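PDB 6HPG: outer envelope protein 64, mitochondrial, which probably acts as a chaperone receptor mediating Hsp90-dependent protein targeting to mitochondria, here represented by its peptide-binding TPR domain. Local coordinates for residues A[1-6]-A[34-39]; A[12-17]-A[27-32]; A[21-26]-A[51-56]; A[38-43]-A[64-69]. One frame throughout, in Å; residues are numbered along the deposited sequence.

Contact 1: A[1-6]-A[34-39]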
loop_
_atom_site.group_PDB
_atom_site.type_symbol
_atom_site.label_atom_id
_atom_site.label_comp_id
_atom_site.label_asym_id
_atom_site.label_seq_id
_atom_site.Cartn_x
_atom_site.Cartn_y
_atom_site.Cartn_z
ATOM N N GLY A 1 0.888 -1.732 -26.535
ATOM C CA GLY A 1 2.328 -1.675 -26.140
ATOM C C GLY A 1 2.467 -2.081 -24.690
ATOM O O GLY A 1 1.516 -2.597 -24.078
ATOM N N ASN A 2 3.648 -1.823 -24.146
ATOM C CA ASN A 2 3.942 -2.182 -22.778
ATOM C C ASN A 2 3.128 -1.362 -21.755
ATOM O O ASN A 2 2.632 -1.900 -20.742
ATOM C CB ASN A 2 5.434 -2.100 -22.552
ATOM C CG ASN A 2 6.189 -3.175 -23.324
ATOM O OD1 ASN A 2 5.613 -4.156 -23.797
ATOM N ND2 ASN A 2 7.469 -2.993 -23.452
ATOM N N MET A 3 2.949 -0.084 -22.055
ATOM C CA MET A 3 2.050 0.785 -21.293
ATOM C C MET A 3 0.660 0.149 -21.116
ATOM O O MET A 3 0.167 0.027 -19.967
ATOM C CB MET A 3 1.945 2.142 -22.005
ATOM C CG MET A 3 1.175 3.230 -21.333
ATOM S SD MET A 3 1.740 3.429 -19.634
ATOM C CE MET A 3 0.259 2.907 -18.825
ATOM N N GLU A 4 0.041 -0.263 -22.217
ATOM C CA GLU A 4 -1.273 -0.936 -22.161
ATOM C C GLU A 4 -1.156 -2.293 -21.425
ATOM O O GLU A 4 -1.989 -2.607 -20.575
ATOM C CB GLU A 4 -1.915 -1.117 -23.552
ATOM C CG GLU A 4 -3.237 -1.894 -23.528
ATOM C CD GLU A 4 -3.874 -2.190 -24.903
ATOM O OE1 GLU A 4 -5.070 -2.537 -24.914
ATOM O OE2 GLU A 4 -3.208 -2.105 -25.959
ATOM N N ALA A 5 -0.150 -3.099 -21.771
ATOM C CA ALA A 5 0.061 -4.396 -21.066
ATOM C C ALA A 5 0.184 -4.223 -19.509
ATOM O O ALA A 5 -0.413 -4.964 -18.692
ATOM C CB ALA A 5 1.275 -5.110 -21.652
ATOM N N SER A 6 0.862 -3.161 -19.116
ATOM C CA SER A 6 1.060 -2.854 -17.718
ATOM C C SER A 6 -0.292 -2.760 -16.983
ATOM O O SER A 6 -0.427 -3.305 -15.899
ATOM C CB SER A 6 1.879 -1.575 -17.540
ATOM O OG SER A 6 1.092 -0.392 -17.536
ATOM N N LYS A 34 7.396 -3.828 -14.001
ATOM C CA LYS A 34 8.479 -4.009 -14.985
ATOM C C LYS A 34 8.127 -3.368 -16.338
ATOM O O LYS A 34 8.981 -2.802 -17.024
ATOM C CB LYS A 34 8.851 -5.489 -15.119
ATOM C CG LYS A 34 9.959 -5.746 -16.134
ATOM C CD LYS A 34 10.159 -7.222 -16.295
ATOM C CE LYS A 34 11.513 -7.586 -16.884
ATOM N NZ LYS A 34 12.345 -8.293 -15.854
ATOM N N LEU A 35 6.866 -3.433 -16.715
ATOM C CA LEU A 35 6.408 -2.816 -17.947
ATOM C C LEU A 35 6.204 -1.290 -17.828
ATOM O O LEU A 35 6.414 -0.564 -18.804
ATOM C CB LEU A 35 5.112 -3.480 -18.384
ATOM C CG LEU A 35 5.199 -4.954 -18.815
ATOM C CD1 LEU A 35 3.800 -5.534 -18.824
ATOM C CD2 LEU A 35 5.846 -5.096 -20.190
ATOM N N ASN A 36 5.735 -0.819 -16.664
ATOM C CA ASN A 36 5.555 0.616 -16.393
ATOM C C ASN A 36 5.941 0.890 -14.931
ATOM O O ASN A 36 5.171 0.594 -14.018
ATOM C CB ASN A 36 4.104 1.042 -16.691
ATOM C CG ASN A 36 3.817 2.517 -16.374
ATOM O OD1 ASN A 36 4.711 3.319 -16.064
ATOM N ND2 ASN A 36 2.537 2.871 -16.426
ATOM N N GLY A 37 7.154 1.418 -14.751
ATOM C CA GLY A 37 7.772 1.697 -13.471
ATOM C C GLY A 37 7.455 3.062 -12.877
ATOM O O GLY A 37 7.989 3.417 -11.835
ATOM N N ALA A 38 6.571 3.817 -13.514
ATOM C CA ALA A 38 6.237 5.170 -13.104
ATOM C C ALA A 38 4.810 5.254 -12.650
ATOM O O ALA A 38 4.201 6.294 -12.842
ATOM C CB ALA A 38 6.486 6.160 -14.282
ATOM N N ASN A 39 4.258 4.185 -12.063
ATOM C CA ASN A 39 2.860 4.214 -11.564
ATOM C C ASN A 39 2.803 3.898 -10.092
ATOM O O ASN A 39 3.133 2.773 -9.681
ATOM C CB ASN A 39 1.979 3.247 -12.328
ATOM C CG ASN A 39 0.502 3.475 -12.048
ATOM O OD1 ASN A 39 -0.021 3.075 -11.000
ATOM N ND2 ASN A 39 -0.159 4.171 -12.947
#

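Contact 2: A[12-17]-A[27-32]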
loop_
_atom_site.group_PDB
_atom_site.type_symbol
_atom_site.label_atom_id
_atom_site.label_comp_id
_atom_site.label_asym_id
_atom_site.label_seq_id
_atom_site.Cartn_x
_atom_site.Cartn_y
_atom_site.Cartn_z
ATOM N N LYS A 12 -5.057 -7.886 -13.573
ATOM C CA LYS A 12 -4.949 -9.332 -13.265
ATOM C C LYS A 12 -4.496 -9.502 -11.821
ATOM O O LYS A 12 -4.986 -10.365 -11.071
ATOM C CB LYS A 12 -3.942 -10.013 -14.220
ATOM C CG LYS A 12 -4.514 -10.895 -15.331
ATOM C CD LYS A 12 -5.264 -10.186 -16.434
ATOM C CE LYS A 12 -5.255 -10.999 -17.726
ATOM N NZ LYS A 12 -3.928 -11.066 -18.438
ATOM N N GLY A 13 -3.583 -8.648 -11.414
ATOM C CA GLY A 13 -3.185 -8.566 -10.003
ATOM C C GLY A 13 -4.371 -8.302 -9.081
ATOM O O GLY A 13 -4.476 -8.923 -8.023
ATOM N N ASN A 14 -5.227 -7.355 -9.479
ATOM C CA ASN A 14 -6.371 -6.939 -8.657
ATOM C C ASN A 14 -7.340 -8.116 -8.545
ATOM O O ASN A 14 -7.866 -8.359 -7.483
ATOM C CB ASN A 14 -7.062 -5.686 -9.207
ATOM C CG ASN A 14 -6.240 -4.390 -8.995
ATOM O OD1 ASN A 14 -5.153 -4.372 -8.401
ATOM N ND2 ASN A 14 -6.767 -3.315 -9.489
ATOM N N ALA A 15 -7.521 -8.872 -9.626
ATOM C CA ALA A 15 -8.365 -10.055 -9.567
ATOM C C ALA A 15 -7.733 -11.118 -8.659
ATOM O O ALA A 15 -8.440 -11.727 -7.854
ATOM C CB ALA A 15 -8.655 -10.603 -10.973
ATOM N N ALA A 16 -6.415 -11.325 -8.765
ATOM C CA ALA A 16 -5.736 -12.275 -7.904
ATOM C C ALA A 16 -5.862 -11.879 -6.438
ATOM O O ALA A 16 -6.125 -12.719 -5.558
ATOM C CB ALA A 16 -4.263 -12.405 -8.303
ATOM N N TYR A 17 -5.660 -10.586 -6.181
ATOM C CA TYR A 17 -5.765 -10.058 -4.847
ATOM C C TYR A 17 -7.176 -10.264 -4.331
ATOM O O TYR A 17 -7.326 -10.708 -3.200
ATOM C CB TYR A 17 -5.379 -8.566 -4.779
ATOM C CG TYR A 17 -5.386 -7.970 -3.381
ATOM C CD1 TYR A 17 -6.551 -7.438 -2.829
ATOM C CD2 TYR A 17 -4.211 -7.905 -2.620
ATOM C CE1 TYR A 17 -6.550 -6.878 -1.573
ATOM C CE2 TYR A 17 -4.209 -7.368 -1.356
ATOM C CZ TYR A 17 -5.377 -6.850 -0.828
ATOM O OH TYR A 17 -5.358 -6.311 0.447
ATOM N N ASN A 27 3.048 -11.287 -8.291
ATOM C CA ASN A 27 3.693 -11.580 -9.546
ATOM C C ASN A 27 3.099 -10.767 -10.705
ATOM O O ASN A 27 3.855 -10.273 -11.543
ATOM C CB ASN A 27 3.662 -13.081 -9.822
ATOM C CG ASN A 27 4.626 -13.844 -8.915
ATOM O OD1 ASN A 27 5.660 -13.319 -8.540
ATOM N ND2 ASN A 27 4.296 -15.091 -8.588
ATOM N N PHE A 28 1.776 -10.580 -10.713
ATOM C CA PHE A 28 1.148 -9.716 -11.717
ATOM C C PHE A 28 1.594 -8.263 -11.555
ATOM O O PHE A 28 1.904 -7.606 -12.549
ATOM C CB PHE A 28 -0.411 -9.815 -11.706
ATOM C CG PHE A 28 -0.959 -11.013 -12.450
ATOM C CD1 PHE A 28 -0.594 -11.264 -13.763
ATOM C CD2 PHE A 28 -1.866 -11.881 -11.845
ATOM C CE1 PHE A 28 -1.075 -12.368 -14.444
ATOM C CE2 PHE A 28 -2.335 -12.999 -12.519
ATOM C CZ PHE A 28 -1.932 -13.237 -13.826
ATOM N N TYR A 29 1.712 -7.810 -10.310
ATOM C CA TYR A 29 2.043 -6.442 -10.008
ATOM C C TYR A 29 3.493 -6.202 -10.302
ATOM O O TYR A 29 3.860 -5.115 -10.784
ATOM C CB TYR A 29 1.688 -6.090 -8.568
ATOM C CG TYR A 29 0.189 -6.075 -8.199
ATOM C CD1 TYR A 29 -0.777 -5.510 -9.032
ATOM C CD2 TYR A 29 -0.236 -6.555 -6.976
ATOM C CE1 TYR A 29 -2.116 -5.447 -8.647
ATOM C CE2 TYR A 29 -1.545 -6.484 -6.603
ATOM C CZ TYR A 29 -2.491 -5.949 -7.446
ATOM O OH TYR A 29 -3.820 -5.891 -7.022
ATOM N N THR A 30 4.321 -7.226 -10.098
ATOM C CA THR A 30 5.761 -7.141 -10.467
ATOM C C THR A 30 5.962 -6.917 -11.964
ATOM O O THR A 30 6.764 -6.044 -12.435
ATOM C CB THR A 30 6.487 -8.371 -9.913
ATOM O OG1 THR A 30 6.384 -8.291 -8.491
ATOM C CG2 THR A 30 7.992 -8.469 -10.323
ATOM N N GLU A 31 5.181 -7.644 -12.717
ATOM C CA GLU A 31 5.201 -7.506 -14.163
ATOM C C GLU A 31 4.641 -6.155 -14.644
ATOM O O GLU A 31 5.186 -5.589 -15.621
ATOM C CB GLU A 31 4.447 -8.656 -14.808
ATOM C CG GLU A 31 4.426 -8.654 -16.324
ATOM C CD GLU A 31 5.775 -8.975 -16.963
ATOM O OE1 GLU A 31 5.847 -9.055 -18.214
ATOM O OE2 GLU A 31 6.732 -9.191 -16.230
ATOM N N ALA A 32 3.534 -5.716 -14.016
ATOM C CA ALA A 32 2.960 -4.401 -14.210
ATOM C C ALA A 32 4.023 -3.350 -14.069
ATOM O O ALA A 32 4.176 -2.473 -14.927
ATOM C CB ALA A 32 1.844 -4.154 -13.199
#

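Contact 3: A[21-26]-A[51-56]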
loop_
_atom_site.group_PDB
_atom_site.type_symbol
_atom_site.label_atom_id
_atom_site.label_comp_id
_atom_site.label_asym_id
_atom_site.label_seq_id
_atom_site.Cartn_x
_atom_site.Cartn_y
_atom_site.Cartn_z
ATOM N N GLN A 21 -5.296 -14.662 -3.851
ATOM C CA GLN A 21 -4.137 -15.316 -4.454
ATOM C C GLN A 21 -2.949 -14.355 -4.322
ATOM O O GLN A 21 -2.518 -13.710 -5.255
ATOM C CB GLN A 21 -4.403 -15.636 -5.908
ATOM C CG GLN A 21 -5.781 -16.230 -6.214
ATOM C CD GLN A 21 -5.762 -17.714 -6.340
ATOM O OE1 GLN A 21 -5.199 -18.406 -5.489
ATOM N NE2 GLN A 21 -6.371 -18.226 -7.410
ATOM N N TRP A 22 -2.404 -14.288 -3.128
ATOM C CA TRP A 22 -1.515 -13.180 -2.779
ATOM C C TRP A 22 -0.244 -13.201 -3.592
ATOM O O TRP A 22 0.195 -12.131 -4.004
ATOM C CB TRP A 22 -1.135 -13.209 -1.312
ATOM C CG TRP A 22 -2.271 -13.273 -0.368
ATOM C CD1 TRP A 22 -2.412 -14.159 0.633
ATOM C CD2 TRP A 22 -3.426 -12.424 -0.332
ATOM N NE1 TRP A 22 -3.583 -13.934 1.316
ATOM C CE2 TRP A 22 -4.238 -12.880 0.742
ATOM C CE3 TRP A 22 -3.865 -11.338 -1.096
ATOM C CZ2 TRP A 22 -5.450 -12.283 1.082
ATOM C CZ3 TRP A 22 -5.103 -10.744 -0.768
ATOM C CH2 TRP A 22 -5.870 -11.225 0.329
ATOM N N ASN A 23 0.362 -14.389 -3.778
ATOM C CA ASN A 23 1.588 -14.496 -4.609
ATOM C C ASN A 23 1.357 -14.190 -6.079
ATOM O O ASN A 23 2.198 -13.538 -6.758
ATOM C CB ASN A 23 2.197 -15.879 -4.527
ATOM C CG ASN A 23 2.821 -16.127 -3.216
ATOM O OD1 ASN A 23 3.845 -15.536 -2.901
ATOM N ND2 ASN A 23 2.213 -16.992 -2.424
ATOM N N LYS A 24 0.247 -14.717 -6.585
ATOM C CA LYS A 24 -0.160 -14.428 -7.957
ATOM C C LYS A 24 -0.300 -12.931 -8.137
ATOM O O LYS A 24 0.146 -12.398 -9.147
ATOM C CB LYS A 24 -1.445 -15.137 -8.363
ATOM C CG LYS A 24 -1.193 -16.532 -8.953
ATOM C CD LYS A 24 -2.313 -17.541 -8.695
ATOM C CE LYS A 24 -1.758 -18.845 -8.115
ATOM N NZ LYS A 24 -2.808 -19.886 -7.906
ATOM N N ALA A 25 -0.893 -12.271 -7.144
ATOM C CA ALA A 25 -1.084 -10.818 -7.159
ATOM C C ALA A 25 0.244 -10.110 -7.249
ATOM O O ALA A 25 0.451 -9.264 -8.113
ATOM C CB ALA A 25 -1.837 -10.358 -5.918
ATOM N N VAL A 26 1.153 -10.485 -6.343
ATOM C CA VAL A 26 2.537 -9.961 -6.315
ATOM C C VAL A 26 3.203 -10.113 -7.691
ATOM O O VAL A 26 3.885 -9.216 -8.146
ATOM C CB VAL A 26 3.417 -10.693 -5.235
ATOM C CG1 VAL A 26 4.930 -10.541 -5.470
ATOM C CG2 VAL A 26 3.072 -10.247 -3.825
ATOM N N LEU A 51 1.663 -7.110 2.466
ATOM C CA LEU A 51 1.080 -7.087 3.791
ATOM C C LEU A 51 0.344 -8.391 4.137
ATOM O O LEU A 51 0.465 -8.935 5.214
ATOM C CB LEU A 51 0.090 -5.942 3.887
ATOM C CG LEU A 51 0.686 -4.554 4.070
ATOM C CD1 LEU A 51 -0.421 -3.546 4.331
ATOM C CD2 LEU A 51 1.663 -4.537 5.211
ATOM N N GLU A 52 -0.405 -8.901 3.192
ATOM C CA GLU A 52 -1.176 -10.100 3.456
ATOM C C GLU A 52 -0.295 -11.356 3.645
ATOM O O GLU A 52 -0.724 -12.311 4.261
ATOM C CB GLU A 52 -2.153 -10.273 2.328
ATOM C CG GLU A 52 -3.190 -9.151 2.250
ATOM C CD GLU A 52 -4.419 -9.400 3.128
ATOM O OE1 GLU A 52 -4.431 -10.424 3.843
ATOM O OE2 GLU A 52 -5.378 -8.600 3.052
ATOM N N LEU A 53 0.918 -11.323 3.090
ATOM C CA LEU A 53 1.913 -12.388 3.197
ATOM C C LEU A 53 2.821 -12.264 4.398
ATOM O O LEU A 53 3.655 -13.127 4.615
ATOM C CB LEU A 53 2.785 -12.402 1.936
ATOM C CG LEU A 53 2.095 -12.953 0.691
ATOM C CD1 LEU A 53 2.975 -12.739 -0.538
ATOM C CD2 LEU A 53 1.750 -14.426 0.872
ATOM N N CYS A 54 2.644 -11.177 5.156
ATOM C CA CYS A 54 3.544 -10.725 6.202
ATOM C C CYS A 54 4.918 -10.351 5.681
ATOM O O CYS A 54 5.889 -10.390 6.446
ATOM C CB CYS A 54 3.638 -11.746 7.336
ATOM S SG CYS A 54 1.997 -12.120 7.957
ATOM N N CYS A 55 5.009 -9.940 4.412
ATOM C CA CYS A 55 6.272 -9.394 3.895
ATOM C C CYS A 55 6.327 -7.897 4.156
ATOM O O CYS A 55 6.252 -7.085 3.218
ATOM C CB CYS A 55 6.425 -9.706 2.408
ATOM S SG CYS A 55 6.493 -11.471 2.126
ATOM N N PHE A 56 6.492 -7.524 5.423
ATOM C CA PHE A 56 6.385 -6.101 5.842
ATOM C C PHE A 56 7.483 -5.193 5.323
ATOM O O PHE A 56 7.193 -4.025 4.979
ATOM C CB PHE A 56 6.310 -6.025 7.363
ATOM C CG PHE A 56 5.126 -6.761 7.915
ATOM C CD1 PHE A 56 3.839 -6.349 7.590
ATOM C CD2 PHE A 56 5.285 -7.916 8.667
ATOM C CE1 PHE A 56 2.711 -7.035 8.060
ATOM C CE2 PHE A 56 4.154 -8.619 9.123
ATOM C CZ PHE A 56 2.877 -8.170 8.824
#

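Contact 4: A[38-43]-A[64-69]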
loop_
_atom_site.group_PDB
_atom_site.type_symbol
_atom_site.label_atom_id
_atom_site.label_comp_id
_atom_site.label_asym_id
_atom_site.label_seq_id
_atom_site.Cartn_x
_atom_site.Cartn_y
_atom_site.Cartn_z
ATOM N N ALA A 38 6.571 3.817 -13.514
ATOM C CA ALA A 38 6.237 5.170 -13.104
ATOM C C ALA A 38 4.810 5.254 -12.650
ATOM O O ALA A 38 4.201 6.294 -12.842
ATOM C CB ALA A 38 6.486 6.160 -14.282
ATOM N N ASN A 39 4.258 4.185 -12.063
ATOM C CA ASN A 39 2.860 4.214 -11.564
ATOM C C ASN A 39 2.803 3.898 -10.092
ATOM O O ASN A 39 3.133 2.773 -9.681
ATOM C CB ASN A 39 1.979 3.247 -12.328
ATOM C CG ASN A 39 0.502 3.475 -12.048
ATOM O OD1 ASN A 39 -0.021 3.075 -11.000
ATOM N ND2 ASN A 39 -0.159 4.171 -12.947
ATOM N N ALA A 40 2.404 4.892 -9.298
ATOM C CA ALA A 40 2.391 4.744 -7.851
ATOM C C ALA A 40 1.424 3.665 -7.396
ATOM O O ALA A 40 1.715 2.942 -6.438
ATOM C CB ALA A 40 2.039 6.056 -7.192
ATOM N N THR A 41 0.253 3.603 -8.041
ATOM C CA THR A 41 -0.790 2.603 -7.723
ATOM C C THR A 41 -0.286 1.136 -7.904
ATOM O O THR A 41 -0.645 0.237 -7.142
ATOM C CB THR A 41 -2.035 2.928 -8.573
ATOM O OG1 THR A 41 -2.418 4.261 -8.282
ATOM C CG2 THR A 41 -3.206 2.012 -8.272
ATOM N N TYR A 42 0.614 0.899 -8.859
ATOM C CA TYR A 42 1.095 -0.477 -9.087
ATOM C C TYR A 42 1.910 -0.960 -7.901
ATOM O O TYR A 42 1.688 -2.065 -7.394
ATOM C CB TYR A 42 1.996 -0.564 -10.328
ATOM C CG TYR A 42 1.383 -0.332 -11.684
ATOM C CD1 TYR A 42 0.096 0.146 -11.840
ATOM C CD2 TYR A 42 2.165 -0.517 -12.827
ATOM C CE1 TYR A 42 -0.406 0.367 -13.074
ATOM C CE2 TYR A 42 1.655 -0.328 -14.083
ATOM C CZ TYR A 42 0.384 0.150 -14.214
ATOM O OH TYR A 42 -0.129 0.390 -15.466
ATOM N N TYR A 43 2.821 -0.086 -7.444
ATOM C CA TYR A 43 3.568 -0.280 -6.204
ATOM C C TYR A 43 2.688 -0.369 -4.913
ATOM O O TYR A 43 2.920 -1.217 -4.048
ATOM C CB TYR A 43 4.643 0.830 -6.027
ATOM C CG TYR A 43 5.931 0.660 -6.877
ATOM C CD1 TYR A 43 6.974 -0.106 -6.417
ATOM C CD2 TYR A 43 6.086 1.314 -8.084
ATOM C CE1 TYR A 43 8.175 -0.262 -7.156
ATOM C CE2 TYR A 43 7.281 1.177 -8.851
ATOM C CZ TYR A 43 8.311 0.380 -8.368
ATOM O OH TYR A 43 9.466 0.214 -9.077
ATOM N N THR A 64 7.083 3.183 0.115
ATOM C CA THR A 64 8.072 4.264 0.016
ATOM C C THR A 64 8.338 4.675 -1.444
ATOM O O THR A 64 8.520 5.871 -1.699
ATOM C CB THR A 64 9.365 3.938 0.799
ATOM O OG1 THR A 64 9.054 3.815 2.200
ATOM C CG2 THR A 64 10.423 5.081 0.653
ATOM N N LYS A 65 8.336 3.725 -2.396
ATOM C CA LYS A 65 8.493 4.083 -3.822
ATOM C C LYS A 65 7.261 4.757 -4.381
ATOM O O LYS A 65 7.338 5.693 -5.228
ATOM C CB LYS A 65 8.789 2.848 -4.679
ATOM C CG LYS A 65 9.131 3.174 -6.134
ATOM C CD LYS A 65 10.636 3.213 -6.354
ATOM C CE LYS A 65 11.011 3.381 -7.824
ATOM N NZ LYS A 65 12.000 2.346 -8.244
ATOM N N ALA A 66 6.106 4.269 -3.929
ATOM C CA ALA A 66 4.829 4.859 -4.325
ATOM C C ALA A 66 4.782 6.351 -3.940
ATOM O O ALA A 66 4.262 7.172 -4.682
ATOM C CB ALA A 66 3.665 4.103 -3.699
ATOM N N MET A 67 5.339 6.687 -2.784
ATOM C CA MET A 67 5.334 8.096 -2.354
ATOM C C MET A 67 6.323 8.944 -3.182
ATOM O O MET A 67 6.063 10.101 -3.390
ATOM C CB MET A 67 5.655 8.201 -0.882
ATOM C CG MET A 67 4.655 7.556 0.049
ATOM S SD MET A 67 5.428 7.388 1.663
ATOM C CE MET A 67 4.252 6.302 2.495
ATOM N N LEU A 68 7.427 8.357 -3.651
ATOM C CA LEU A 68 8.378 9.043 -4.569
ATOM C C LEU A 68 7.707 9.430 -5.877
ATOM O O LEU A 68 7.852 10.536 -6.371
ATOM C CB LEU A 68 9.575 8.153 -4.897
ATOM C CG LEU A 68 10.512 7.642 -3.807
ATOM C CD1 LEU A 68 11.629 6.833 -4.455
ATOM C CD2 LEU A 68 11.091 8.781 -2.988
ATOM N N ILE A 69 6.943 8.493 -6.422
ATOM C CA ILE A 69 6.174 8.727 -7.624
ATOM C C ILE A 69 5.031 9.709 -7.338
ATOM O O ILE A 69 4.791 10.624 -8.110
ATOM C CB ILE A 69 5.652 7.384 -8.209
ATOM C CG1 ILE A 69 6.834 6.533 -8.698
ATOM C CG2 ILE A 69 4.680 7.634 -9.357
ATOM C CD1 ILE A 69 6.528 5.046 -8.873
#

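Contact 1: A[1-6]-A[34-39]
A surface contact made by van der Waals touch spans the open end of the first helix hairpin of this TPR domain, away from its connecting loop: the opening turns of helix 2-18 lie beside the end of helix 22-35 and its exit loop. The backbones come nearest at S6 and L35, whose CA atoms are 5.4 Å apart. L35 does most of the filling. Its CG stands anti to its carbonyl carbon, and the forked end spreads over the helix, CD1 lying 3.8 Å from A5 CB, while CD2 comes within 3.7 Å of N2 CG, the two side chains crossing at about a right angle. Just past the helix, N36 extends with CG anti to the backbone N (chi1 177°) and runs alongside the bent chain of M3, both pointing the same way, so that M3 CE rests 3.3 Å from N36 ND2. The other end of this amide is used within its own loop: N36 OD1 accepts A38 N at 3.2 Å, with the donor above the carbonyl plane, which makes an Asx turn. S6 turns OG into the crowded position between its backbone N and carbonyl carbon (chi1 87°), and from there OG donates to M3 O at 2.6 Å, in the carbonyl plane and on a lone pair. The same hydroxyl is hydrogen-bonded to Y42 OH of helix 40-52, and OG also lies 3.4 Å from N36 CB. With no hydrogen bond across, the segments meet through van der Waals contact alone, while S6 OG and N36 OD1 find partners within their own segments.

Contact 2: A[12-17]-A[27-32]
Two aromatic rings of segment 27-32, on helix 22-35, meet segment 12-17 of helix 2-18 with their faces. F28 carries K12 CB almost exactly over its centre, 3.4 Å from the ring centroid and 5° off the normal, a close CH-pi contact, with A16 CB at the ring edge near its plane. The Y29 ring takes G13 CA over one face, offset toward the rim (3.9 Å to the centroid), and has N14 OD1 at its edge, in plane. G13 is where the backbones draw closest, its CA 4.8 Å from F28 CA. It carries no side chain, so Y29 can slide across its backbone, while F28 CB reaches to 3.4 Å from G13 N. The axes of the two short segments are 8.5 Å apart at closest approach and nearly antiparallel, with a crossing angle of -162°. Beyond G13, Y29 OH donates to N14 OD1 at only 2.4 Å, a very short bond lying in the carbonyl plane on a lone pair; amide and ring planes stand 65° apart. The two side chains cross at about a right angle. N14 ND2 hydrogen-bonds to the backbone of the bound peptide; N45 of helix 40-52 touches both N14 and Y29. N14 thus belongs to the peptide groove, as do asparagines of the carboxylate clamp in Hsp90-binding TPR domains. Y29, though it also packs on the peptide, is a second-shell partner to N14: by donating to OD1 it probably fixes which way round the amide sits, leaving ND2 turned to the peptide backbone, and may polarise it.

Contact 3: A[21-26]-A[51-56]
The contact lies at the junction of two successive TPR repeats, where the first turn of helix 22-35 in TPR 1 faces the closing turn of helix 40-52 in TPR 2. That closing turn ends in a Schellman motif: C54 has positive phi, and its N bonds to L51 O at 3.1 Å. W22 and E52 carry one half of the contact. E52 CG stands anti to the carbonyl carbon, and the chain bends at chi2 (-87°), laying the whole side chain along one face of the indole. E52 CB sits over the six-membered ring, 3.8 Å from its centroid, and the carboxylate then stacks with its plane 10° from that of W22, E52 OE1 lying 3.5 Å from W22 CZ2. L53 makes the other half, slipping past W22 in the opposite direction so that L53 CG meets W22 CB at 3.8 Å. Its CD1 reaches 4.1 Å from V26 CG2 and 3.8 Å from N23 OD1. No hydrogen bond spans the two segments. Y17 of helix 2-18 packs against W22 edge-to-face and also touches E52, whose side chain lies against an acidic side chain of the bound peptide. Such layering of helix against helix across a repeat boundary, with a tight turn ready to start the next helix at F56, is typical of the TPR superhelix.

Contact 4: A[38-43]-A[64-69]
Y43 and K65 are brought together by different first torsions: Y43 puts CG anti to its carbonyl carbon (chi1 -78°), whereas K65 puts CG anti to its backbone N (chi1 -173°). Bends at chi2 and chi4 then lead the lysine chain along the tyrosine. K65 CG lies over the centre of one ring face, 3.6 Å from the centroid, in a CH-pi contact, and the chain continues toward the phenol end, where K65 NZ makes a weak hydrogen bond to Y43 OH at 3.4 Å. I69 also reaches the ring obliquely, its CD1 3.8 Å from Y43 CD2, the two side chains crossing at about a right angle; its other branch, CG2, held anti to the backbone N, packs 3.6 Å from A40 N. Deeper in, two alanines let the backbones pack closely. The CA atoms of A40 and A66 are 4.3 Å apart, and each methyl meets the other residue's carbonyl oxygen, A40 CB lying 3.5 Å from A66 O and A66 CB 3.6 Å from A40 O. N39 caps the start of helix 40-52, its OD1 accepting a weak bond from Y42 N, and its CB lies over the centre of the Y42 ring. A66 also touches A76 of helix 74-86, and Y43 touches I33 of helix 22-35, which ties the pair to neighbouring helices. Two small residues at the closest point, with longer chains around them, pack the end of a helix hairpin away from its loop, the hairpin being the paired-helix unit of which TPR domains are built.

Overall arrangement
Contacts 1 and 2 tie helix 2-18 to helix 22-35 at two levels, their centres 12 Å apart, and contact 2 is nested inside the loop closed by contact 1. Contact 3 carries helix 22-35 over to helix 40-52, and contact 4 pairs helix 40-52 with helix 56-69; their centres are about 17 Å apart and they do not touch. Contacts 1 and 4 share A38 and N39 and touch, with centres about 13 Å apart. Contacts 2 and 3 also touch, their centres about 10 Å apart. Successive helices are thus linked into the right-handed TPR superhelix that holds the bound peptide.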